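Long-range contacts in Non-reducing end beta-L-arabinofuranosidase (Bacteroides thetaiotaomicron, PDB 5MQO), which probably acts as an aceric acidase, a GH127 glycoside hydrolase that takes part in the breakdown of complex plant pectin by a gut bacterium: residues G295-A300 / Q365-P370; L344-S349 / T442-K447; K498-L503 / L519-R524; A526-L531 / E562-W567; S640-L645 / R675-Y680. All coordinates share one frame; numbering follows the deposited sequence.

Five contacts sample three parts of the chain, and their chemistry follows their place. Contacts 1 and 2 share the catalytic domain, their centres about 12 Å apart, and are joined where L344-Y345 pairs with Q365-S366; contact 1 is buried and rests on backbone bonds and ring faces, whereas contact 2 lies at the surface and uses a salt bridge and a lysine. Contacts 3 and 4, both partly buried in the middle domain, meet through L519 against W567 and L501 against F529, so that two strand pairings share one apolar filling. Contact 5, again buried, joins a doubly bonded backbone pair to mostly aliphatic packing in the C-terminal domain, its centre about 37 Å from that of contact 3.

Contact 1 (G295-A300 / Q365-P370)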
# COMPACT_ATOMS: atom_id res chain seq x y z
N GLY A 295 5.84 14.61 9.25
CA GLY A 295 4.96 15.72 8.78
C GLY A 295 3.88 15.29 7.83
O GLY A 295 3.14 14.40 8.15
N HIS A 296 3.80 15.94 6.68
CA HIS A 296 2.97 15.48 5.56
C HIS A 296 3.28 13.98 5.25
O HIS A 296 4.39 13.66 4.85
CB HIS A 296 3.26 16.35 4.34
CG HIS A 296 2.34 16.11 3.19
ND1 HIS A 296 1.50 17.09 2.71
CD2 HIS A 296 2.13 15.03 2.41
CE1 HIS A 296 0.80 16.61 1.69
NE2 HIS A 296 1.17 15.37 1.49
N ALA A 297 2.29 13.10 5.41
CA ALA A 297 2.58 11.67 5.48
C ALA A 297 3.05 11.05 4.15
O ALA A 297 3.85 10.15 4.13
CB ALA A 297 1.41 10.92 6.10
N VAL A 298 2.56 11.59 3.05
CA VAL A 298 2.97 11.16 1.71
C VAL A 298 4.47 11.47 1.54
O VAL A 298 5.26 10.58 1.23
CB VAL A 298 2.17 11.86 0.56
CG1 VAL A 298 2.52 11.22 -0.79
CG2 VAL A 298 0.67 11.77 0.76
N ARG A 299 4.84 12.73 1.75
CA ARG A 299 6.23 13.16 1.66
C ARG A 299 7.11 12.32 2.59
O ARG A 299 8.15 11.83 2.18
CB ARG A 299 6.37 14.65 1.96
CG ARG A 299 5.72 15.60 0.93
CD ARG A 299 6.16 17.05 1.06
NE ARG A 299 5.04 18.01 1.19
CZ ARG A 299 5.16 19.32 1.51
NH1 ARG A 299 6.35 19.92 1.71
NH2 ARG A 299 4.06 20.07 1.61
N ALA A 300 6.64 12.11 3.82
CA ALA A 300 7.33 11.29 4.81
C ALA A 300 7.60 9.87 4.32
O ALA A 300 8.73 9.37 4.30
CB ALA A 300 6.49 11.22 6.06
N GLN A 365 -2.00 17.29 6.39
CA GLN A 365 -2.12 15.97 5.79
C GLN A 365 -0.99 15.14 6.37
O GLN A 365 -0.16 14.53 5.67
CB GLN A 365 -2.07 16.07 4.26
CG GLN A 365 -2.77 17.32 3.73
CD GLN A 365 -3.25 17.21 2.30
OE1 GLN A 365 -2.73 16.45 1.51
NE2 GLN A 365 -4.28 17.98 1.97
N SER A 366 -1.00 15.14 7.70
CA SER A 366 0.19 14.90 8.50
C SER A 366 0.05 13.93 9.67
O SER A 366 -1.03 13.75 10.26
CB SER A 366 0.69 16.25 9.05
OG SER A 366 1.75 16.08 9.96
N TYR A 367 1.20 13.34 10.01
CA TYR A 367 1.35 12.56 11.22
C TYR A 367 1.07 13.48 12.39
O TYR A 367 1.30 14.65 12.29
CB TYR A 367 2.78 11.99 11.30
CG TYR A 367 3.03 10.77 10.44
CD1 TYR A 367 2.37 9.57 10.70
CD2 TYR A 367 3.94 10.80 9.36
CE1 TYR A 367 2.59 8.43 9.93
CE2 TYR A 367 4.17 9.66 8.59
CZ TYR A 367 3.48 8.47 8.88
OH TYR A 367 3.66 7.31 8.15
N GLY A 368 0.55 12.94 13.49
CA GLY A 368 0.23 13.69 14.73
C GLY A 368 1.12 13.24 15.86
O GLY A 368 2.19 12.64 15.59
N ARG A 369 0.71 13.54 17.10
CA ARG A 369 1.37 13.06 18.32
C ARG A 369 1.30 11.55 18.39
O ARG A 369 0.38 10.96 17.81
CB ARG A 369 0.67 13.56 19.59
CG ARG A 369 0.80 15.07 19.90
CD ARG A 369 0.21 15.42 21.29
NE ARG A 369 -0.96 14.59 21.61
CZ ARG A 369 -2.20 14.86 21.24
NH1 ARG A 369 -2.50 15.96 20.58
NH2 ARG A 369 -3.17 14.02 21.56
N PRO A 370 2.23 10.90 19.10
CA PRO A 370 2.09 9.48 19.35
C PRO A 370 0.70 9.13 19.93
O PRO A 370 0.14 9.91 20.73
CB PRO A 370 3.20 9.18 20.38
CG PRO A 370 4.14 10.33 20.36
CD PRO A 370 3.56 11.41 19.50
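H296 and Q365 run side by side and point the same way, the imidazole turned so that Q365 CB sits over its face, 4.2 Å from the ring centroid. H296 CG stands anti to the backbone N (chi1 -171°), the starting point from which the ring lies beside Q365. Q365 O rises over the same face toward the rim, and R299 NE covers the opposite face, leaving the imidazole layered between Q365 and R299. Y367 repeats the theme with an aromatic face of its own. A297 CB stands over it, 4.2 Å from the ring centroid and 22° off the normal, while A300 CB meets the ring in its plane at the edge, 3.8 Å from Y367 CE2. Two small side chains on one helical surface thus fit a flat ring, one from above and one from the rim.

Backbone bonds fix the spacing that these orientations need. A297 N donates to Q365 O at 2.8 Å, and Y367 N donates to G295 O at 2.9 Å. Between them H296 and S366 form a single bridge. The general lesson is that a strand-like pairing can hold the very start of a helix: H296 is the N-cap residue, and its O accepts from A300 N in the first turn.

The helix so begun is 297-314, within the catalytic domain. Y367 OH bonds to N301 OD1 one turn further on, and helix 382-399 packs on A297 and V298. Across the other side, Q365 and S366 both face L344 in a G1 beta bulge, just beyond strand 361-364.

Contact 2 (L344-S349 / T442-K447)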
# COMPACT_ATOMS: atom_id res chain seq x y z
N LEU A 344 -3.95 14.19 10.84
CA LEU A 344 -4.27 15.63 10.94
C LEU A 344 -4.43 16.19 9.56
O LEU A 344 -3.54 16.05 8.73
CB LEU A 344 -3.19 16.44 11.67
CG LEU A 344 -2.65 15.91 13.00
CD1 LEU A 344 -1.35 16.59 13.35
CD2 LEU A 344 -3.63 16.05 14.15
N TYR A 345 -5.58 16.80 9.32
CA TYR A 345 -5.77 17.71 8.19
C TYR A 345 -4.82 18.90 8.38
O TYR A 345 -4.08 19.24 7.46
CB TYR A 345 -7.25 18.20 8.13
CG TYR A 345 -8.27 17.18 7.57
CD1 TYR A 345 -8.54 15.97 8.22
CD2 TYR A 345 -8.99 17.46 6.40
CE1 TYR A 345 -9.47 15.07 7.70
CE2 TYR A 345 -9.91 16.57 5.89
CZ TYR A 345 -10.15 15.38 6.54
OH TYR A 345 -11.06 14.51 6.02
N ASP A 346 -4.84 19.52 9.56
CA ASP A 346 -3.98 20.66 9.88
C ASP A 346 -3.52 20.52 11.31
O ASP A 346 -4.25 19.98 12.12
CB ASP A 346 -4.75 21.98 9.79
CG ASP A 346 -5.39 22.22 8.43
OD1 ASP A 346 -4.71 22.40 7.38
OD2 ASP A 346 -6.62 22.30 8.43
N GLY A 347 -2.36 21.05 11.67
CA GLY A 347 -1.94 21.06 13.06
C GLY A 347 -0.59 21.72 13.26
O GLY A 347 -0.10 22.46 12.39
N THR A 348 0.03 21.43 14.41
CA THR A 348 1.32 22.01 14.76
C THR A 348 2.30 20.91 15.16
O THR A 348 1.90 19.92 15.74
CB THR A 348 1.19 23.00 15.92
OG1 THR A 348 0.39 22.43 16.95
CG2 THR A 348 0.52 24.25 15.45
N SER A 349 3.57 21.10 14.81
CA SER A 349 4.69 20.24 15.18
C SER A 349 5.89 21.05 15.76
O SER A 349 6.29 22.08 15.18
CB SER A 349 5.17 19.46 13.96
OG SER A 349 6.13 18.49 14.32
N THR A 442 -17.89 20.62 7.93
CA THR A 442 -17.59 19.86 6.70
C THR A 442 -16.10 19.84 6.45
O THR A 442 -15.53 20.87 6.12
CB THR A 442 -18.31 20.47 5.48
OG1 THR A 442 -19.71 20.23 5.61
CG2 THR A 442 -17.80 19.86 4.17
N LEU A 443 -15.48 18.67 6.59
CA LEU A 443 -14.06 18.52 6.32
C LEU A 443 -13.80 18.70 4.83
O LEU A 443 -14.69 18.43 4.03
CB LEU A 443 -13.56 17.14 6.78
CG LEU A 443 -13.52 16.92 8.32
CD1 LEU A 443 -13.53 15.44 8.69
CD2 LEU A 443 -12.33 17.62 8.99
N ARG A 444 -12.60 19.17 4.48
CA ARG A 444 -12.11 19.18 3.10
C ARG A 444 -12.23 17.80 2.47
O ARG A 444 -12.04 16.78 3.13
CB ARG A 444 -10.61 19.53 3.03
CG ARG A 444 -10.15 20.89 3.55
CD ARG A 444 -8.74 21.23 3.06
NE ARG A 444 -7.68 20.45 3.72
CZ ARG A 444 -7.01 20.78 4.83
NH1 ARG A 444 -7.27 21.90 5.49
NH2 ARG A 444 -6.08 19.96 5.30
N TRP A 445 -12.48 17.77 1.16
CA TRP A 445 -12.46 16.55 0.34
C TRP A 445 -13.75 15.75 0.49
O TRP A 445 -14.24 15.56 1.61
CB TRP A 445 -11.19 15.67 0.54
CG TRP A 445 -9.97 16.50 0.59
CD1 TRP A 445 -9.10 16.62 1.64
CD2 TRP A 445 -9.52 17.41 -0.42
NE1 TRP A 445 -8.11 17.52 1.34
CE2 TRP A 445 -8.34 18.03 0.08
CE3 TRP A 445 -9.99 17.76 -1.70
CZ2 TRP A 445 -7.62 18.99 -0.66
CZ3 TRP A 445 -9.27 18.72 -2.44
CH2 TRP A 445 -8.10 19.33 -1.91
N PRO A 446 -14.30 15.27 -0.64
CA PRO A 446 -15.56 14.53 -0.57
C PRO A 446 -15.46 13.25 0.27
O PRO A 446 -14.38 12.67 0.42
CB PRO A 446 -15.87 14.21 -2.05
CG PRO A 446 -14.54 14.26 -2.74
CD PRO A 446 -13.76 15.32 -2.02
N LYS A 447 -16.60 12.85 0.83
CA LYS A 447 -16.67 11.66 1.66
C LYS A 447 -17.52 10.57 1.04
O LYS A 447 -17.85 9.58 1.69
CB LYS A 447 -17.14 12.05 3.07
CG LYS A 447 -16.21 13.03 3.79
CD LYS A 447 -14.85 12.41 4.10
CE LYS A 447 -13.95 13.32 4.93
NZ LYS A 447 -13.18 14.33 4.14
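Y345 is gripped at its hydroxyl, over one ring face and at its carbonyl. Its side chain meets that of K447 tip to tip, NZ donating to Y345 OH at 2.8 Å. L443 crosses the tyrosine at about a right angle and sets CD2 over the centre of the ring, 3.9 Å from the centroid and 7° off the normal. R444 slides past in the opposite direction, laying one face of its guanidinium toward Y345 CD2, while R444 O lies in the plane of the phenol ring at its edge.

The guanidinium also binds backbone and acid together. R444 NH2 donates to Y345 O at 3.0 Å from well above the carbonyl plane, although the oxygen lies within the guanidinium plane. R444 NH1 forms the salt bridge to D346, reaching OD2 on its syn side at 3.0 Å; the carboxylate and guanidinium planes stand 66° apart. The R444 chain is bent at chi3 (-72°), which sets NE off the line of the extended stem. An alanine at Y345 would probably leave K447 NZ without its phenol partner and open a gap beside L443 CD2 and the guanidinium face.

In the second shell, K447 NZ also donates to W445 O at 3.0 Å and bonds to T430 OG1, which positions the ammonium group. H379 meets the Y345 ring edge-to-face. Within the catalytic domain, the contact joins the loop between strand 434-435 and helix 458-466 to the corner ahead of strand 347-349, where L344 and Y345 bond through their backbones to S366 and Q365 before the chain pairs with strand 361-364.

Contact 3 (K498-L503 / L519-R524); sequences KGELAL and LNKVPR
A502 and K521 carry the backbone bonding. A502 N donates to K521 O at 2.9 Å, and A502 O receives two N-H groups in return: N520 N at 3.0 Å and, weakly, K521 N at 3.3 Å. With N520 and K521 both opposite A502, this is a classic beta bulge, and the register slips by one before L503 pairs with L519.

Strands 500-506 and 514-521 form a beta hairpin in an antiparallel sheet of the middle domain, a worked case of a bulge taken up without breaking the pairing.

Apolar contacts gather on the face that bears L503 and L519. L519 CD2 reaches L503 CB, at 4.1 Å, and L501 CD2, at 4.2 Å, and L519 lies against W567.

Past the paired residues P523 packs against residues 498-501. Having no N-H to give, it turns its ring carbons to that segment, with CD 3.2 Å from E500 O and 4.2 Å from L501 CB. An alanine at P523 would probably leave E500 O and L501 CB facing a gap where CG and CD had been.

Among charged groups, E500 and K521 cross without pairing: E500 OE1 stands 5.3 Å from K521 NZ, and K521 CD is its nearest lysine atom.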
# COMPACT_ATOMS: atom_id res chain seq x y z
N LYS A 498 19.16 -22.25 -14.87
CA LYS A 498 18.64 -23.64 -14.78
C LYS A 498 17.43 -23.93 -15.67
O LYS A 498 17.32 -25.03 -16.19
CB LYS A 498 18.24 -24.00 -13.34
CG LYS A 498 19.33 -23.86 -12.27
CD LYS A 498 19.87 -25.21 -11.78
CE LYS A 498 20.74 -25.08 -10.53
NZ LYS A 498 22.20 -25.06 -10.83
N GLY A 499 16.51 -22.99 -15.83
CA GLY A 499 15.30 -23.17 -16.64
C GLY A 499 14.07 -22.68 -15.90
O GLY A 499 14.18 -22.08 -14.83
N GLU A 500 12.90 -22.92 -16.48
CA GLU A 500 11.62 -22.48 -15.94
C GLU A 500 11.29 -23.18 -14.64
O GLU A 500 11.59 -24.35 -14.46
CB GLU A 500 10.46 -22.74 -16.90
CG GLU A 500 10.06 -21.57 -17.78
CD GLU A 500 8.64 -21.70 -18.34
OE1 GLU A 500 7.87 -22.62 -17.94
OE2 GLU A 500 8.29 -20.85 -19.20
N LEU A 501 10.66 -22.44 -13.75
CA LEU A 501 9.98 -22.99 -12.61
C LEU A 501 8.63 -22.35 -12.68
O LEU A 501 8.54 -21.13 -12.73
CB LEU A 501 10.71 -22.61 -11.33
CG LEU A 501 10.27 -23.34 -10.06
CD1 LEU A 501 11.35 -23.20 -9.00
CD2 LEU A 501 8.93 -22.83 -9.56
N ALA A 502 7.58 -23.16 -12.73
CA ALA A 502 6.23 -22.62 -12.79
C ALA A 502 5.44 -23.21 -11.66
O ALA A 502 5.59 -24.39 -11.37
CB ALA A 502 5.58 -22.96 -14.10
N LEU A 503 4.61 -22.41 -11.00
CA LEU A 503 3.72 -22.98 -10.00
C LEU A 503 2.33 -22.36 -10.06
O LEU A 503 2.09 -21.34 -10.69
CB LEU A 503 4.36 -22.94 -8.61
CG LEU A 503 4.80 -21.60 -8.00
CD1 LEU A 503 3.63 -20.82 -7.41
CD2 LEU A 503 5.85 -21.83 -6.93
N LEU A 519 3.35 -27.36 -7.94
CA LEU A 519 4.51 -27.19 -8.84
C LEU A 519 4.35 -27.81 -10.21
O LEU A 519 4.45 -29.02 -10.31
CB LEU A 519 5.72 -27.84 -8.20
CG LEU A 519 6.19 -27.08 -6.97
CD1 LEU A 519 6.97 -28.03 -6.09
CD2 LEU A 519 7.03 -25.86 -7.36
N ASN A 520 4.13 -27.00 -11.25
CA ASN A 520 3.98 -27.53 -12.62
C ASN A 520 5.29 -27.90 -13.22
O ASN A 520 5.49 -29.04 -13.55
CB ASN A 520 3.31 -26.55 -13.57
CG ASN A 520 1.88 -26.25 -13.21
OD1 ASN A 520 1.34 -25.23 -13.65
ND2 ASN A 520 1.25 -27.09 -12.39
N LYS A 521 6.19 -26.94 -13.38
CA LYS A 521 7.51 -27.20 -13.97
C LYS A 521 8.56 -26.92 -12.94
O LYS A 521 8.51 -25.88 -12.27
CB LYS A 521 7.74 -26.35 -15.22
CG LYS A 521 6.57 -26.41 -16.20
CD LYS A 521 7.00 -26.44 -17.65
CE LYS A 521 6.09 -27.39 -18.43
NZ LYS A 521 6.42 -27.39 -19.88
N VAL A 522 9.47 -27.88 -12.77
CA VAL A 522 10.67 -27.71 -11.98
C VAL A 522 11.76 -28.00 -12.96
O VAL A 522 11.68 -29.02 -13.67
CB VAL A 522 10.76 -28.73 -10.82
CG1 VAL A 522 12.11 -28.67 -10.12
CG2 VAL A 522 9.66 -28.48 -9.80
N PRO A 523 12.79 -27.14 -13.03
CA PRO A 523 13.90 -27.51 -13.92
C PRO A 523 14.67 -28.70 -13.32
O PRO A 523 14.81 -28.78 -12.08
CB PRO A 523 14.75 -26.24 -14.01
CG PRO A 523 14.27 -25.34 -12.89
CD PRO A 523 13.11 -25.97 -12.19
N ARG A 524 15.14 -29.61 -14.17
CA ARG A 524 15.69 -30.90 -13.70
C ARG A 524 16.99 -30.78 -12.91
O ARG A 524 17.24 -31.60 -12.03
CB ARG A 524 15.86 -31.91 -14.86
CG ARG A 524 14.57 -32.59 -15.32
CD ARG A 524 14.77 -33.50 -16.54
NE ARG A 524 13.50 -33.86 -17.20
CZ ARG A 524 13.37 -34.44 -18.40
NH1 ARG A 524 14.44 -34.75 -19.14
NH2 ARG A 524 12.15 -34.71 -18.88

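Contact 4 (A526-L531 / E562-W567)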
# COMPACT_ATOMS: atom_id res chain seq x y z
N ALA A 526 17.88 -28.23 -10.84
CA ALA A 526 17.76 -27.50 -9.56
C ALA A 526 18.02 -28.50 -8.47
O ALA A 526 17.71 -29.68 -8.63
CB ALA A 526 16.39 -26.87 -9.40
N GLY A 527 18.60 -28.05 -7.36
CA GLY A 527 18.99 -28.97 -6.30
C GLY A 527 17.81 -29.22 -5.40
O GLY A 527 16.68 -29.40 -5.85
N ALA A 528 18.09 -29.24 -4.10
CA ALA A 528 17.09 -28.88 -3.10
C ALA A 528 17.04 -27.35 -3.13
O ALA A 528 18.04 -26.69 -3.40
CB ALA A 528 17.48 -29.37 -1.72
N PHE A 529 15.85 -26.82 -2.89
CA PHE A 529 15.64 -25.39 -2.67
C PHE A 529 14.34 -25.24 -1.90
O PHE A 529 13.51 -26.17 -1.92
CB PHE A 529 15.61 -24.62 -3.99
CG PHE A 529 14.45 -24.97 -4.88
CD1 PHE A 529 14.52 -26.06 -5.73
CD2 PHE A 529 13.30 -24.22 -4.87
CE1 PHE A 529 13.45 -26.40 -6.55
CE2 PHE A 529 12.22 -24.55 -5.68
CZ PHE A 529 12.29 -25.64 -6.53
N SER A 530 14.16 -24.09 -1.25
CA SER A 530 13.04 -23.91 -0.31
C SER A 530 11.79 -23.25 -0.91
O SER A 530 11.84 -22.54 -1.93
CB SER A 530 13.51 -23.11 0.90
OG SER A 530 14.36 -23.87 1.74
N LEU A 531 10.66 -23.52 -0.29
CA LEU A 531 9.45 -22.72 -0.50
C LEU A 531 9.06 -22.17 0.85
O LEU A 531 8.72 -22.92 1.75
CB LEU A 531 8.29 -23.56 -1.05
CG LEU A 531 8.35 -23.95 -2.53
CD1 LEU A 531 7.05 -24.64 -2.94
CD2 LEU A 531 8.61 -22.77 -3.44
N GLU A 562 9.68 -22.36 6.41
CA GLU A 562 10.53 -22.85 5.32
C GLU A 562 10.20 -24.32 5.04
O GLU A 562 9.90 -25.08 5.96
CB GLU A 562 12.01 -22.72 5.71
CG GLU A 562 12.98 -23.08 4.59
CD GLU A 562 14.44 -22.98 5.00
OE1 GLU A 562 14.73 -22.76 6.19
OE2 GLU A 562 15.30 -23.13 4.11
N VAL A 563 10.24 -24.71 3.77
CA VAL A 563 10.07 -26.11 3.37
C VAL A 563 11.17 -26.45 2.38
O VAL A 563 11.02 -26.19 1.19
CB VAL A 563 8.66 -26.38 2.76
CG1 VAL A 563 8.45 -27.85 2.46
CG2 VAL A 563 7.56 -25.92 3.72
N ASN A 564 12.30 -26.98 2.87
CA ASN A 564 13.43 -27.31 2.00
C ASN A 564 13.33 -28.75 1.52
O ASN A 564 13.20 -29.67 2.32
CB ASN A 564 14.76 -27.08 2.68
CG ASN A 564 15.93 -27.17 1.70
OD1 ASN A 564 16.03 -26.40 0.73
ND2 ASN A 564 16.82 -28.13 1.95
N ARG A 565 13.44 -28.94 0.21
CA ARG A 565 13.00 -30.16 -0.45
C ARG A 565 13.55 -30.18 -1.88
O ARG A 565 13.73 -29.13 -2.49
CB ARG A 565 11.47 -30.16 -0.48
CG ARG A 565 10.78 -31.42 -0.98
CD ARG A 565 10.93 -32.56 0.01
NE ARG A 565 10.29 -32.25 1.30
CZ ARG A 565 9.02 -32.53 1.63
NH1 ARG A 565 8.20 -33.15 0.78
NH2 ARG A 565 8.57 -32.18 2.85
N THR A 566 13.85 -31.36 -2.41
CA THR A 566 14.16 -31.49 -3.84
C THR A 566 12.80 -31.65 -4.51
O THR A 566 12.21 -32.72 -4.48
CB THR A 566 15.13 -32.67 -4.17
OG1 THR A 566 16.36 -32.48 -3.47
CG2 THR A 566 15.44 -32.72 -5.66
N TRP A 567 12.30 -30.57 -5.09
CA TRP A 567 10.92 -30.52 -5.59
C TRP A 567 10.86 -31.20 -6.94
O TRP A 567 11.73 -30.96 -7.79
CB TRP A 567 10.40 -29.06 -5.69
CG TRP A 567 10.44 -28.31 -4.40
CD1 TRP A 567 11.45 -27.52 -3.93
CD2 TRP A 567 9.43 -28.29 -3.39
NE1 TRP A 567 11.14 -27.02 -2.70
CE2 TRP A 567 9.89 -27.48 -2.34
CE3 TRP A 567 8.16 -28.89 -3.27
CZ2 TRP A 567 9.14 -27.24 -1.19
CZ3 TRP A 567 7.43 -28.66 -2.14
CH2 TRP A 567 7.91 -27.83 -1.12
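F529 and R565 form an antiparallel hydrogen-bonded pair, F529 N donating to R565 O at 3.2 Å and R565 N returning only a weak bond to F529 O; S530 and N564 follow as a non-hydrogen-bonded pair. Strands 529-535 and 559-565 so joined are neighbours at one margin of a mixed sheet in the middle domain, consistent with the beta-sandwich build of the family.

Two residues beyond R565, W567 lays its indole against F529 and L531. Its indole N-H also donates to F529 O, NE1 reaching it at 2.6 Å with the oxygen close to the ring plane. The same edge faces the phenyl ring of F529 in an edge-to-face pair, the planes 51° apart and W567 CD1 over the face. F529 CG lies between its backbone N and carbonyl carbon (chi1 65°), on the side from which the ring meets W567. L531 CD1 covers one indole face, 3.9 Å from the centroid of the six-membered ring, and R565 CB the other. One aromatic thus combines a side-chain-to-backbone bond with packing on both its faces.

On the face bearing S530 and N564, S530 OG donates at 2.7 Å to E562 OE2, on that oxygen's anti lone pair.

Contact 5 (S640-L645 / R675-Y680)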
# COMPACT_ATOMS: atom_id res chain seq x y z
N SER A 640 -19.81 -8.21 -6.52
CA SER A 640 -18.59 -8.76 -5.90
C SER A 640 -19.00 -9.57 -4.68
O SER A 640 -19.80 -9.09 -3.86
CB SER A 640 -17.61 -7.64 -5.50
OG SER A 640 -16.31 -8.14 -5.26
N SER A 641 -18.47 -10.79 -4.57
CA SER A 641 -18.81 -11.65 -3.45
C SER A 641 -17.86 -11.34 -2.31
O SER A 641 -16.64 -11.47 -2.46
CB SER A 641 -18.72 -13.13 -3.80
OG SER A 641 -19.33 -13.92 -2.77
N ILE A 642 -18.42 -10.91 -1.18
CA ILE A 642 -17.62 -10.56 -0.02
C ILE A 642 -18.16 -11.36 1.18
O ILE A 642 -19.34 -11.74 1.21
CB ILE A 642 -17.60 -9.01 0.24
CG1 ILE A 642 -18.89 -8.54 0.93
CG2 ILE A 642 -17.35 -8.20 -1.04
CD1 ILE A 642 -18.86 -7.13 1.48
N VAL A 643 -17.29 -11.62 2.16
CA VAL A 643 -17.71 -12.20 3.40
C VAL A 643 -18.14 -11.08 4.35
O VAL A 643 -17.31 -10.30 4.80
CB VAL A 643 -16.61 -13.05 4.03
CG1 VAL A 643 -17.08 -13.59 5.39
CG2 VAL A 643 -16.24 -14.19 3.10
N ALA A 644 -19.43 -11.00 4.62
CA ALA A 644 -19.93 -10.20 5.75
C ALA A 644 -19.90 -11.04 7.04
O ALA A 644 -19.70 -12.24 6.99
CB ALA A 644 -21.33 -9.65 5.47
N LEU A 645 -20.06 -10.39 8.18
CA LEU A 645 -20.10 -11.09 9.45
C LEU A 645 -21.40 -10.66 10.10
O LEU A 645 -21.69 -9.47 10.17
CB LEU A 645 -18.88 -10.71 10.32
CG LEU A 645 -17.49 -10.93 9.68
CD1 LEU A 645 -16.38 -10.11 10.37
CD2 LEU A 645 -17.14 -12.41 9.65
N ARG A 675 -24.74 -6.39 10.68
CA ARG A 675 -23.87 -7.06 9.75
C ARG A 675 -22.64 -6.17 9.51
O ARG A 675 -22.78 -4.97 9.21
CB ARG A 675 -24.66 -7.33 8.49
CG ARG A 675 -23.82 -7.64 7.29
CD ARG A 675 -24.62 -8.28 6.19
NE ARG A 675 -25.62 -7.40 5.59
CZ ARG A 675 -26.13 -7.59 4.37
NH1 ARG A 675 -25.73 -8.61 3.59
NH2 ARG A 675 -27.04 -6.74 3.91
N LEU A 676 -21.45 -6.74 9.67
CA LEU A 676 -20.19 -6.05 9.36
C LEU A 676 -19.73 -6.40 7.95
O LEU A 676 -19.89 -7.53 7.52
CB LEU A 676 -19.11 -6.44 10.37
CG LEU A 676 -19.49 -6.18 11.84
CD1 LEU A 676 -18.32 -6.45 12.78
CD2 LEU A 676 -19.97 -4.76 12.04
N ILE A 677 -19.19 -5.41 7.23
CA ILE A 677 -18.56 -5.66 5.92
C ILE A 677 -17.12 -5.17 5.94
O ILE A 677 -16.74 -4.41 6.85
CB ILE A 677 -19.32 -4.98 4.73
CG1 ILE A 677 -19.25 -3.45 4.81
CG2 ILE A 677 -20.76 -5.45 4.66
CD1 ILE A 677 -19.52 -2.78 3.48
N PRO A 678 -16.32 -5.58 4.96
CA PRO A 678 -14.93 -5.14 4.96
C PRO A 678 -14.83 -3.65 4.74
O PRO A 678 -15.61 -3.08 3.97
CB PRO A 678 -14.33 -5.88 3.76
CG PRO A 678 -15.20 -7.07 3.60
CD PRO A 678 -16.56 -6.52 3.86
N TYR A 679 -13.90 -3.02 5.44
CA TYR A 679 -13.70 -1.59 5.33
C TYR A 679 -13.52 -1.19 3.90
O TYR A 679 -14.19 -0.26 3.45
CB TYR A 679 -12.51 -1.14 6.14
CG TYR A 679 -12.12 0.30 6.02
CD1 TYR A 679 -12.89 1.31 6.63
CD2 TYR A 679 -10.97 0.66 5.36
CE1 TYR A 679 -12.51 2.65 6.53
CE2 TYR A 679 -10.57 1.99 5.27
CZ TYR A 679 -11.33 2.98 5.85
OH TYR A 679 -10.90 4.28 5.73
N TYR A 680 -12.67 -1.92 3.16
CA TYR A 680 -12.36 -1.51 1.80
C TYR A 680 -13.62 -1.33 0.97
O TYR A 680 -13.70 -0.41 0.16
CB TYR A 680 -11.40 -2.49 1.11
CG TYR A 680 -12.05 -3.72 0.52
CD1 TYR A 680 -12.55 -3.71 -0.76
CD2 TYR A 680 -12.14 -4.89 1.26
CE1 TYR A 680 -13.15 -4.85 -1.28
CE2 TYR A 680 -12.74 -6.03 0.74
CZ TYR A 680 -13.24 -5.99 -0.52
OH TYR A 680 -13.81 -7.10 -1.02
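L645 and L676 make the one regular pair of this contact, antiparallel and hydrogen-bonded in both directions, in the curled mixed sheet of the C-terminal domain where strands 640-651 and 670-678 run side by side. L645 N donates to L676 O at 2.9 Å, and L676 N to L645 O at 2.8 Å. Around the pair two CA-H groups add softer contacts: A644 CA approaches L676 O, and R675 CA approaches L645 O.

Away from this pair aliphatic contact takes over from backbone bonding, as may happen where a proline with no N-H enters a strand. I642 is the hub. Its CG1 lies between the backbone N and the carbonyl carbon (chi1 79°), and from it the extended CD1 reaches P678 CD at 3.4 Å and I677 CB at 3.9 Å, crossing both side chains obliquely. Its other branch, CG2, meets Y680 OH, the isoleucine and tyrosine sliding past each other in opposite directions. L645 and L676 send their side chains to the same face of the sheet, CB to CB 4.3 Å apart, where both touch V599 of strand 596-601.

Some backbone groups find partners beyond the two segments. V643 O accepts from Y606 OH, while I642 and A644 turn their backbone bonds to T635 and K633 on strand 631-637, so strand 640-651 pairs with strand 631-637 as well as with 670-678. At the other end the aliphatic stem of R675 lies against A644, R675 CD resting 3.6 Å from A644 CB.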